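S.cerevisiae chromosome XVI reading frame ORF YPL253c (PDB 2O0A) recruits the minus-end-directed motor Kar3 to microtubules and the spindle pole body, binding microtubules through a kinesin-like motor homology domain that lacks a nucleotide-binding site. Local coordinates at residues A[111-114]-A[115-119]; A[73-76]-A[77-81]; A[84-87]-A[88-92]; A[120-123]-A[124-127]. One frame throughout, in Å; residues are numbered along the deposited sequence.

Interaction 1. Residues A[111-114]-A[115-119]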
loop_
_atom_site.group_PDB
_atom_site.type_symbol
_atom_site.label_atom_id
_atom_site.label_comp_id
_atom_site.label_asym_id
_atom_site.label_seq_id
_atom_site.Cartn_x
_atom_site.Cartn_y
_atom_site.Cartn_z
ATOM N N LEU A 111 0.288 9.713 1.623
ATOM C CA LEU A 111 0.165 8.768 2.721
ATOM C C LEU A 111 0.630 9.419 4.013
ATOM O O LEU A 111 -0.064 9.381 5.023
ATOM C CB LEU A 111 1.001 7.511 2.450
ATOM C CG LEU A 111 1.090 6.506 3.600
ATOM C CD1 LEU A 111 -0.274 5.948 4.002
ATOM C CD2 LEU A 111 2.029 5.392 3.211
ATOM N N ILE A 112 1.813 10.019 3.982
ATOM C CA ILE A 112 2.391 10.602 5.192
ATOM C C ILE A 112 1.529 11.742 5.728
ATOM O O ILE A 112 1.315 11.853 6.930
ATOM C CB ILE A 112 3.822 11.077 4.926
ATOM C CG1 ILE A 112 4.833 9.943 5.119
ATOM C CG2 ILE A 112 4.217 12.187 5.913
ATOM C CD1 ILE A 112 4.380 8.571 4.799
ATOM N N LYS A 113 0.986 12.545 4.823
ATOM C CA LYS A 113 0.114 13.646 5.223
ATOM C C LYS A 113 -1.162 13.124 5.896
ATOM O O LYS A 113 -1.605 13.664 6.918
ATOM C CB LYS A 113 -0.223 14.502 4.009
ATOM C CG LYS A 113 0.957 15.294 3.512
ATOM C CD LYS A 113 0.519 16.465 2.674
ATOM C CE LYS A 113 0.446 16.122 1.208
ATOM N NZ LYS A 113 0.217 17.368 0.408
ATOM N N PHE A 114 -1.749 12.076 5.320
ATOM C CA PHE A 114 -2.932 11.429 5.877
ATOM C C PHE A 114 -2.682 10.919 7.305
ATOM O O PHE A 114 -3.543 11.025 8.193
ATOM C CB PHE A 114 -3.369 10.285 4.945
ATOM C CG PHE A 114 -4.338 9.336 5.580
ATOM C CD1 PHE A 114 -5.668 9.721 5.769
ATOM C CD2 PHE A 114 -3.942 8.067 5.988
ATOM C CE1 PHE A 114 -6.578 8.873 6.366
ATOM C CE2 PHE A 114 -4.853 7.190 6.584
ATOM C CZ PHE A 114 -6.186 7.607 6.791
ATOM N N LEU A 115 -1.502 10.341 7.517
ATOM C CA LEU A 115 -1.164 9.775 8.817
ATOM C C LEU A 115 -0.772 10.834 9.818
ATOM O O LEU A 115 -1.218 10.788 10.963
ATOM C CB LEU A 115 0.002 8.800 8.691
ATOM C CG LEU A 115 -0.268 7.576 7.831
ATOM C CD1 LEU A 115 0.995 6.728 7.703
ATOM C CD2 LEU A 115 -1.443 6.778 8.404
ATOM N N ALA A 116 0.054 11.773 9.398
ATOM C CA ALA A 116 0.907 12.442 10.371
ATOM C C ALA A 116 1.023 13.950 10.290
ATOM O O ALA A 116 1.843 14.528 11.001
ATOM C CB ALA A 116 2.292 11.786 10.367
ATOM N N GLU A 117 0.214 14.609 9.466
ATOM C CA GLU A 117 0.077 16.068 9.603
ATOM C C GLU A 117 -0.343 16.405 11.040
ATOM O O GLU A 117 -1.028 15.617 11.690
ATOM C CB GLU A 117 -0.945 16.635 8.620
ATOM C CG GLU A 117 -0.457 16.675 7.176
ATOM C CD GLU A 117 0.918 17.277 7.029
ATOM O OE1 GLU A 117 1.836 16.560 6.581
ATOM O OE2 GLU A 117 1.089 18.474 7.354
ATOM N N LYS A 118 0.073 17.586 11.514
ATOM C CA LYS A 118 -0.192 18.057 12.885
ATOM C C LYS A 118 -1.668 17.981 13.288
ATOM O O LYS A 118 -1.968 17.836 14.474
ATOM C CB LYS A 118 0.325 19.496 13.055
ATOM C CG LYS A 118 0.510 19.982 14.484
ATOM C CD LYS A 118 1.280 21.303 14.531
ATOM C CE LYS A 118 0.434 22.500 14.096
ATOM N NZ LYS A 118 0.267 22.602 12.616
ATOM N N ASP A 119 -2.568 18.037 12.299
ATOM C CA ASP A 119 -4.009 18.096 12.557
ATOM C C ASP A 119 -4.771 16.774 12.343
ATOM O O ASP A 119 -6.006 16.747 12.318
ATOM C CB ASP A 119 -4.647 19.261 11.777
ATOM C CG ASP A 119 -4.584 19.078 10.263
ATOM O OD1 ASP A 119 -3.826 18.210 9.790
ATOM O OD2 ASP A 119 -5.298 19.811 9.536
#
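L111 and L115 meet one turn apart in the last turns of helix 105-116, within the kinesin-like motor homology fold. This is the tight side. The methyl CD1 of L115 lies 4.0 Å from CD1 of L111, and the two side chains cross at a slant. The other methyl of L115, CD2, packs 3.7 Å from CD2 of the F114 ring. L115 thus spreads its two branches over two neighbours. Its CG lies anti to the carbonyl carbon (chi1 -63°), which sets the fork beside the carbonyl oxygen of L111. Helix 72-89 covers this side: L111 touches F76, F114 touches Y80, and L115 touches H84. The backbone is helical here, with L115 N bonded to L111 O at 3.0 Å and A116 N to I112 O at 2.8 Å. The looser side holds K113 and E117, both partly exposed. Their side chains run alongside, pointing the same way. The glutamate meets the lysine's aliphatic part, not its ammonium: K113 NZ stays 6.4 Å from E117 OE1. OE1 has a weak hydrogen bond to L178 N. E117 bends at chi2 (-48°), which folds its carboxylate back along K113 and leaves OE1 3.4 Å from K113 CG.

Interaction 2. Residues A[73-76]-A[77-81]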
loop_
_atom_site.group_PDB
_atom_site.type_symbol
_atom_site.label_atom_id
_atom_site.label_comp_id
_atom_site.label_asym_id
_atom_site.label_seq_id
_atom_site.Cartn_x
_atom_site.Cartn_y
_atom_site.Cartn_z
ATOM N N ASP A 73 -4.812 12.278 -2.064
ATOM C CA ASP A 73 -5.324 12.654 -0.739
ATOM C C ASP A 73 -6.709 12.053 -0.455
ATOM O O ASP A 73 -6.976 11.585 0.668
ATOM C CB ASP A 73 -5.416 14.174 -0.624
ATOM C CG ASP A 73 -4.069 14.860 -0.569
ATOM O OD1 ASP A 73 -3.032 14.222 -0.264
ATOM O OD2 ASP A 73 -4.054 16.089 -0.811
ATOM N N LYS A 74 -7.606 12.096 -1.447
ATOM C CA LYS A 74 -8.944 11.505 -1.306
ATOM C C LYS A 74 -8.900 9.976 -1.241
ATOM O O LYS A 74 -9.696 9.340 -0.534
ATOM C CB LYS A 74 -9.853 11.968 -2.453
ATOM C CG LYS A 74 -11.296 11.552 -2.265
ATOM C CD LYS A 74 -12.219 12.254 -3.250
ATOM C CE LYS A 74 -12.425 13.704 -2.846
ATOM N NZ LYS A 74 -13.126 13.843 -1.537
ATOM N N PHE A 75 -7.945 9.380 -1.954
ATOM C CA PHE A 75 -7.750 7.928 -1.831
ATOM C C PHE A 75 -7.591 7.561 -0.356
ATOM O O PHE A 75 -8.235 6.650 0.139
ATOM C CB PHE A 75 -6.544 7.397 -2.626
ATOM C CG PHE A 75 -6.221 5.972 -2.280
ATOM C CD1 PHE A 75 -6.965 4.932 -2.823
ATOM C CD2 PHE A 75 -5.218 5.671 -1.360
ATOM C CE1 PHE A 75 -6.706 3.609 -2.467
ATOM C CE2 PHE A 75 -4.952 4.354 -0.996
ATOM C CZ PHE A 75 -5.705 3.323 -1.558
ATOM N N PHE A 76 -6.725 8.273 0.343
ATOM C CA PHE A 76 -6.492 7.918 1.729
ATOM C C PHE A 76 -7.679 8.199 2.632
ATOM O O PHE A 76 -8.065 7.336 3.419
ATOM C CB PHE A 76 -5.190 8.565 2.212
ATOM C CG PHE A 76 -3.991 7.887 1.642
ATOM C CD1 PHE A 76 -3.707 6.575 1.995
ATOM C CD2 PHE A 76 -3.215 8.502 0.668
ATOM C CE1 PHE A 76 -2.640 5.894 1.428
ATOM C CE2 PHE A 76 -2.138 7.821 0.106
ATOM C CZ PHE A 76 -1.855 6.515 0.491
ATOM N N THR A 77 -8.281 9.377 2.500
ATOM C CA THR A 77 -9.410 9.729 3.383
ATOM C C THR A 77 -10.700 8.950 3.098
ATOM O O THR A 77 -11.458 8.631 4.022
ATOM C CB THR A 77 -9.702 11.248 3.360
ATOM O OG1 THR A 77 -10.020 11.668 2.030
ATOM C CG2 THR A 77 -8.493 12.021 3.809
ATOM N N GLN A 78 -10.948 8.651 1.825
ATOM C CA GLN A 78 -12.205 8.037 1.386
ATOM C C GLN A 78 -12.107 6.526 1.213
ATOM O O GLN A 78 -13.008 5.780 1.603
ATOM C CB GLN A 78 -12.641 8.709 0.077
ATOM C CG GLN A 78 -13.849 8.132 -0.643
ATOM C CD GLN A 78 -14.164 8.951 -1.883
ATOM O OE1 GLN A 78 -14.494 10.142 -1.788
ATOM N NE2 GLN A 78 -14.042 8.335 -3.045
ATOM N N GLU A 79 -11.027 6.076 0.595
ATOM C CA GLU A 79 -10.964 4.691 0.147
ATOM C C GLU A 79 -10.183 3.793 1.085
ATOM O O GLU A 79 -10.490 2.606 1.190
ATOM C CB GLU A 79 -10.340 4.604 -1.253
ATOM C CG GLU A 79 -11.125 5.362 -2.361
ATOM C CD GLU A 79 -12.532 4.806 -2.579
ATOM O OE1 GLU A 79 -12.788 3.633 -2.229
ATOM O OE2 GLU A 79 -13.369 5.566 -3.124
ATOM N N TYR A 80 -9.183 4.366 1.766
ATOM C CA TYR A 80 -8.259 3.582 2.588
ATOM C C TYR A 80 -8.540 3.686 4.093
ATOM O O TYR A 80 -8.217 2.756 4.845
ATOM C CB TYR A 80 -6.840 4.078 2.279
ATOM C CG TYR A 80 -5.740 3.406 3.043
ATOM C CD1 TYR A 80 -5.312 2.121 2.713
ATOM C CD2 TYR A 80 -5.091 4.081 4.080
ATOM C CE1 TYR A 80 -4.284 1.520 3.407
ATOM C CE2 TYR A 80 -4.059 3.478 4.770
ATOM C CZ TYR A 80 -3.664 2.218 4.431
ATOM O OH TYR A 80 -2.645 1.643 5.144
ATOM N N SER A 81 -9.157 4.783 4.510
ATOM C CA SER A 81 -9.250 5.102 5.941
ATOM C C SER A 81 -10.046 4.095 6.779
ATOM O O SER A 81 -9.726 3.882 7.943
ATOM C CB SER A 81 -9.806 6.514 6.156
ATOM O OG SER A 81 -11.154 6.567 5.767
#
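F76 meets Y80 one turn on, in the first half of helix 72-89 of the motor homology domain. From CB outward, F76 first touches the backbone N of T77. CG lies anti to the carbonyl carbon (chi1 -74°), and the ring then runs alongside Y80, both side chains pointing the same way. CD1 makes the close approach, 3.5 Å from CD2 of Y80. CE1 sits over one face of the Y80 ring, offset toward its rim. CE2, on the far side of the ring, meets L111, and CZ at the tip lies near the methyl CD1 of L111. F76 and Y80 form an offset edge-to-face stack, with ring centroids 5.5 Å apart and planes at 87°. One face of F76 is covered by CD2 of F75, 3.6 Å above the ring plane. F75 in turn places CE2 3.8 Å from CB of Y80 and CD1 near CB of E79.

The backbone widens into a pi-type turn at 77-80. F75 O accepts from both E79 N, at 2.9 Å, and Y80 N, at 3.0 Å. Q78 NE2 gives a nearly straight bond (177°) to E79 OE2. OE2 lies in the Q78 amide plane and is met on its anti side, somewhat out of the carboxylate plane. Q78 OE1 rests 3.4 Å from CD of K74.

F75 and Y80 pack on the sheet, and F76 between strand 94-99 and helix 105-116. E79 is buried beside strand 63-66, where OE1 forms a salt bridge with R13. Held by an amide and an arginine, it probably keeps its negative charge.

Interaction 3. Residues A[84-87]-A[88-92]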
loop_
_atom_site.group_PDB
_atom_site.type_symbol
_atom_site.label_atom_id
_atom_site.label_comp_id
_atom_site.label_asym_id
_atom_site.label_seq_id
_atom_site.Cartn_x
_atom_site.Cartn_y
_atom_site.Cartn_z
ATOM N N HIS A 84 -7.570 1.325 7.489
ATOM C CA HIS A 84 -6.556 1.868 8.373
ATOM C C HIS A 84 -7.072 2.008 9.799
ATOM O O HIS A 84 -6.422 1.553 10.734
ATOM C CB HIS A 84 -6.097 3.222 7.825
ATOM C CG HIS A 84 -5.263 4.011 8.782
ATOM N ND1 HIS A 84 -3.909 3.824 8.926
ATOM C CD2 HIS A 84 -5.605 4.989 9.656
ATOM C CE1 HIS A 84 -3.446 4.657 9.845
ATOM N NE2 HIS A 84 -4.455 5.379 10.296
ATOM N N ASP A 85 -8.249 2.601 9.939
ATOM C CA ASP A 85 -8.835 2.834 11.258
ATOM C C ASP A 85 -9.109 1.514 11.958
ATOM O O ASP A 85 -8.835 1.377 13.149
ATOM C CB ASP A 85 -10.123 3.652 11.156
ATOM C CG ASP A 85 -9.882 5.112 10.803
ATOM O OD1 ASP A 85 -8.721 5.582 10.858
ATOM O OD2 ASP A 85 -10.878 5.796 10.493
ATOM N N MET A 86 -9.596 0.529 11.206
ATOM C CA MET A 86 -9.878 -0.785 11.772
ATOM C C MET A 86 -8.610 -1.425 12.316
ATOM O O MET A 86 -8.585 -1.902 13.454
ATOM C CB MET A 86 -10.522 -1.687 10.724
ATOM C CG MET A 86 -10.716 -3.114 11.223
ATOM S SD MET A 86 -10.976 -4.324 9.898
ATOM C CE MET A 86 -9.352 -4.399 9.179
ATOM N N CYS A 87 -7.544 -1.428 11.517
ATOM C CA CYS A 87 -6.289 -2.058 11.956
ATOM C C CYS A 87 -5.746 -1.386 13.209
ATOM O O CYS A 87 -5.335 -2.072 14.150
ATOM C CB CYS A 87 -5.239 -2.032 10.851
ATOM S SG CYS A 87 -5.655 -3.094 9.455
ATOM N N LEU A 88 -5.786 -0.052 13.256
ATOM C CA LEU A 88 -5.358 0.656 14.474
ATOM C C LEU A 88 -6.253 0.322 15.667
ATOM O O LEU A 88 -5.743 0.017 16.761
ATOM C CB LEU A 88 -5.283 2.169 14.265
ATOM C CG LEU A 88 -4.117 2.701 13.436
ATOM C CD1 LEU A 88 -4.231 4.212 13.405
ATOM C CD2 LEU A 88 -2.761 2.268 13.989
ATOM N N ASN A 89 -7.571 0.385 15.464
ATOM C CA ASN A 89 -8.524 0.090 16.541
ATOM C C ASN A 89 -8.310 -1.306 17.118
ATOM O O ASN A 89 -8.361 -1.506 18.338
ATOM C CB ASN A 89 -9.964 0.235 16.064
ATOM C CG ASN A 89 -10.966 0.143 17.200
ATOM O OD1 ASN A 89 -10.891 0.902 18.165
ATOM N ND2 ASN A 89 -11.911 -0.783 17.087
ATOM N N GLN A 90 -8.077 -2.269 16.236
ATOM C CA GLN A 90 -7.892 -3.666 16.622
ATOM C C GLN A 90 -6.467 -3.980 17.062
ATOM O O GLN A 90 -6.162 -5.112 17.461
ATOM C CB GLN A 90 -8.278 -4.582 15.470
ATOM C CG GLN A 90 -9.742 -4.523 15.117
ATOM C CD GLN A 90 -10.110 -5.407 13.943
ATOM O OE1 GLN A 90 -9.251 -5.839 13.164
ATOM N NE2 GLN A 90 -11.400 -5.660 13.792
ATOM N N LYS A 91 -5.586 -2.984 16.969
ATOM C CA LYS A 91 -4.163 -3.153 17.291
ATOM C C LYS A 91 -3.514 -4.282 16.479
ATOM O O LYS A 91 -2.754 -5.096 17.003
ATOM C CB LYS A 91 -3.971 -3.375 18.808
ATOM C CG LYS A 91 -4.456 -2.194 19.659
ATOM C CD LYS A 91 -4.412 -2.496 21.154
ATOM C CE LYS A 91 -5.602 -3.330 21.610
ATOM N NZ LYS A 91 -5.640 -3.478 23.094
ATOM N N LYS A 92 -3.833 -4.324 15.186
ATOM C CA LYS A 92 -3.314 -5.340 14.283
ATOM C C LYS A 92 -2.266 -4.695 13.408
ATOM O O LYS A 92 -2.568 -3.720 12.708
ATOM C CB LYS A 92 -4.431 -5.934 13.423
ATOM C CG LYS A 92 -5.290 -6.963 14.170
ATOM C CD LYS A 92 -6.252 -7.637 13.238
ATOM C CE LYS A 92 -7.165 -8.595 13.989
ATOM N NZ LYS A 92 -7.768 -9.539 13.010
#
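H84 and L88 pack against each other, leucine methyl on imidazole, across the last turns of helix 72-89. L88 approaches over one face of the imidazole, its CG 4.0 Å above the ring plane and offset toward the rim. Its methyl CD1 comes closest, 3.3 Å from NE2 of H84. The imidazole is brought to L88 by a first torsion that puts CG anti to the backbone N (chi1 168°). The side chains cross at a slant. Other rings meet H84 edge-to-face, those of F114 and Y122, while L88 also packs on F94 and V221.

A second side-chain contact pairs M86 with Q90. CG of M86 touches the amide of Q90, 3.6 Å from its CD. The sulfur SD lies farther off, about equally distant from the two amide tips. M86 also packs on N17 and E21 of helix 4-23. Among the polar side chains, D85 turns to another partner: OD1 is hydrogen-bonded to the hydroxyl of Y122.

The backbone bonds form a third group. L88 N reaches H84 O, N89 N reaches D85 O at 2.8 Å, and Q90 N reaches M86 O at 2.9 Å.

The final group ends the helix. K91 leaves helical geometry with positive phi (56°), which ends the helical run. K92 N then bonds to C87 O at 2.9 Å, and K91 N bonds to L88 O at 3.0 Å. These two bonds back into the last turn make a Schellman motif, which here closes helix 72-89 before the chain enters strand 94-99.

Interaction 4. Residues A[120-123]-A[124-127]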
loop_
_atom_site.group_PDB
_atom_site.type_symbol
_atom_site.label_atom_id
_atom_site.label_comp_id
_atom_site.label_asym_id
_atom_site.label_seq_id
_atom_site.Cartn_x
_atom_site.Cartn_y
_atom_site.Cartn_z
ATOM N N THR A 120 -4.056 15.664 12.218
ATOM C CA THR A 120 -4.764 14.399 12.041
ATOM C C THR A 120 -5.201 13.822 13.369
ATOM O O THR A 120 -4.607 14.103 14.427
ATOM C CB THR A 120 -3.939 13.341 11.274
ATOM O OG1 THR A 120 -2.878 12.879 12.116
ATOM C CG2 THR A 120 -3.380 13.914 9.980
ATOM N N ILE A 121 -6.244 13.008 13.309
ATOM C CA ILE A 121 -6.713 12.319 14.478
ATOM C C ILE A 121 -5.631 11.369 14.992
ATOM O O ILE A 121 -5.542 11.104 16.188
ATOM C CB ILE A 121 -8.040 11.569 14.225
ATOM C CG1 ILE A 121 -8.618 11.033 15.545
ATOM C CG2 ILE A 121 -7.866 10.477 13.179
ATOM C CD1 ILE A 121 -8.817 12.113 16.627
ATOM N N TYR A 122 -4.779 10.892 14.085
ATOM C CA TYR A 122 -3.759 9.910 14.463
ATOM C C TYR A 122 -2.700 10.546 15.327
ATOM O O TYR A 122 -2.249 9.930 16.289
ATOM C CB TYR A 122 -3.169 9.214 13.214
ATOM C CG TYR A 122 -4.297 8.789 12.325
ATOM C CD1 TYR A 122 -5.241 7.852 12.766
ATOM C CD2 TYR A 122 -4.497 9.393 11.085
ATOM C CE1 TYR A 122 -6.326 7.496 11.978
ATOM C CE2 TYR A 122 -5.593 9.036 10.286
ATOM C CZ TYR A 122 -6.493 8.091 10.740
ATOM O OH TYR A 122 -7.578 7.772 9.967
ATOM N N GLN A 123 -2.346 11.796 15.023
ATOM C CA GLN A 123 -1.426 12.570 15.878
ATOM C C GLN A 123 -2.023 12.870 17.257
ATOM O O GLN A 123 -1.284 13.010 18.235
ATOM C CB GLN A 123 -1.014 13.867 15.184
ATOM C CG GLN A 123 0.001 13.696 14.058
ATOM C CD GLN A 123 1.410 13.401 14.575
ATOM O OE1 GLN A 123 1.595 13.056 15.753
ATOM N NE2 GLN A 123 2.401 13.543 13.710
ATOM N N LYS A 124 -3.350 12.954 17.351
ATOM C CA LYS A 124 -3.983 13.191 18.660
ATOM C C LYS A 124 -3.872 12.002 19.586
ATOM O O LYS A 124 -3.741 12.165 20.804
ATOM C CB LYS A 124 -5.448 13.590 18.502
ATOM C CG LYS A 124 -5.602 14.891 17.762
ATOM C CD LYS A 124 -7.053 15.325 17.685
ATOM C CE LYS A 124 -7.271 16.347 16.577
ATOM N NZ LYS A 124 -6.366 17.526 16.682
ATOM N N GLN A 125 -3.896 10.813 18.994
ATOM C CA GLN A 125 -3.965 9.561 19.721
ATOM C C GLN A 125 -2.612 8.863 19.886
ATOM O O GLN A 125 -2.466 8.026 20.781
ATOM C CB GLN A 125 -4.921 8.608 19.014
ATOM C CG GLN A 125 -6.337 9.127 18.781
ATOM C CD GLN A 125 -7.102 8.201 17.857
ATOM O OE1 GLN A 125 -6.950 8.251 16.635
ATOM N NE2 GLN A 125 -7.901 7.325 18.439
ATOM N N TYR A 126 -1.657 9.186 19.020
ATOM C CA TYR A 126 -0.390 8.439 18.950
ATOM C C TYR A 126 0.800 9.345 18.753
ATOM O O TYR A 126 0.691 10.405 18.116
ATOM C CB TYR A 126 -0.390 7.470 17.753
ATOM C CG TYR A 126 -1.525 6.488 17.750
ATOM C CD1 TYR A 126 -1.439 5.287 18.454
ATOM C CD2 TYR A 126 -2.693 6.755 17.019
ATOM C CE1 TYR A 126 -2.496 4.379 18.456
ATOM C CE2 TYR A 126 -3.730 5.854 16.990
ATOM C CZ TYR A 126 -3.644 4.678 17.722
ATOM O OH TYR A 126 -4.700 3.789 17.699
ATOM N N VAL A 127 1.954 8.897 19.259
ATOM C CA VAL A 127 3.224 9.424 18.759
ATOM C C VAL A 127 3.645 8.514 17.600
ATOM O O VAL A 127 3.585 7.287 17.698
ATOM C CB VAL A 127 4.321 9.464 19.836
ATOM C CG1 VAL A 127 5.665 9.881 19.233
ATOM C CG2 VAL A 127 3.939 10.471 20.919
HETATM O O HOH W 1 -3.982 16.466 15.616
#
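K124 and I121 have the most surface buried in this contact, within the short helix 121-125. CD of K124 lies 3.8 Å from the methyl CD1 of I121, and the two side chains cross at about a right angle. CG1 of I121 lies anti to the backbone N (chi1 -171°), which carries CD1 to the aliphatic part of the lysine. The other branch, CG2, sits 3.5 Å above the centre of the Y122 ring. Beyond its carbons, K124 bends at chi4 (-54°). Its NZ is linked to the carbonyl oxygen of T120 through one water, 2.8 Å from NZ and 2.7 Å from T120 O.

Q123 works at the start of the helix. Its backbone N bonds to T120 OG1 at 3.1 Å, so T120 is the N-cap. OG1 of T120 also bonds to L115 O. NE2 of Q123 reaches back to A116 O and across to I174 O, while CB touches K124 N.

Y126 leaves helical geometry and begins strand 126-136. Its ring meets the carbonyl oxygen of Y122 edge-on, with CD2 3.3 Å from Y122 O. The same oxygen takes a weak bond from Y126 N at 2.9 Å.

Several of the helix's own backbone bonds are weak. The threonine cap, the glutamine amide and the bridging water add polar links to these, and R208 bonds Q123 O. Lysine carbons cover part of the exposed isoleucine.

All four contacts are local and follow one another along the chain, so none nests in or crosses another. Each closes only a turn or so of helix and no long loop. Interactions 2 and 3 come first, on successive parts of helix 72-89, and interaction 3 ends that helix. After strand 94-99 the chain reaches interaction 1, at the end of helix 105-116. A short turn leads to interaction 4, which passes into strand 126-136. Interaction 1 packs on interactions 2 and 3, joining helix 105-116 to helix 72-89. Its last carbonyls tie helix 105-116 to helix 121-125 of interaction 4. The D85-Y122 bond ties helix 72-89 to helix 121-125.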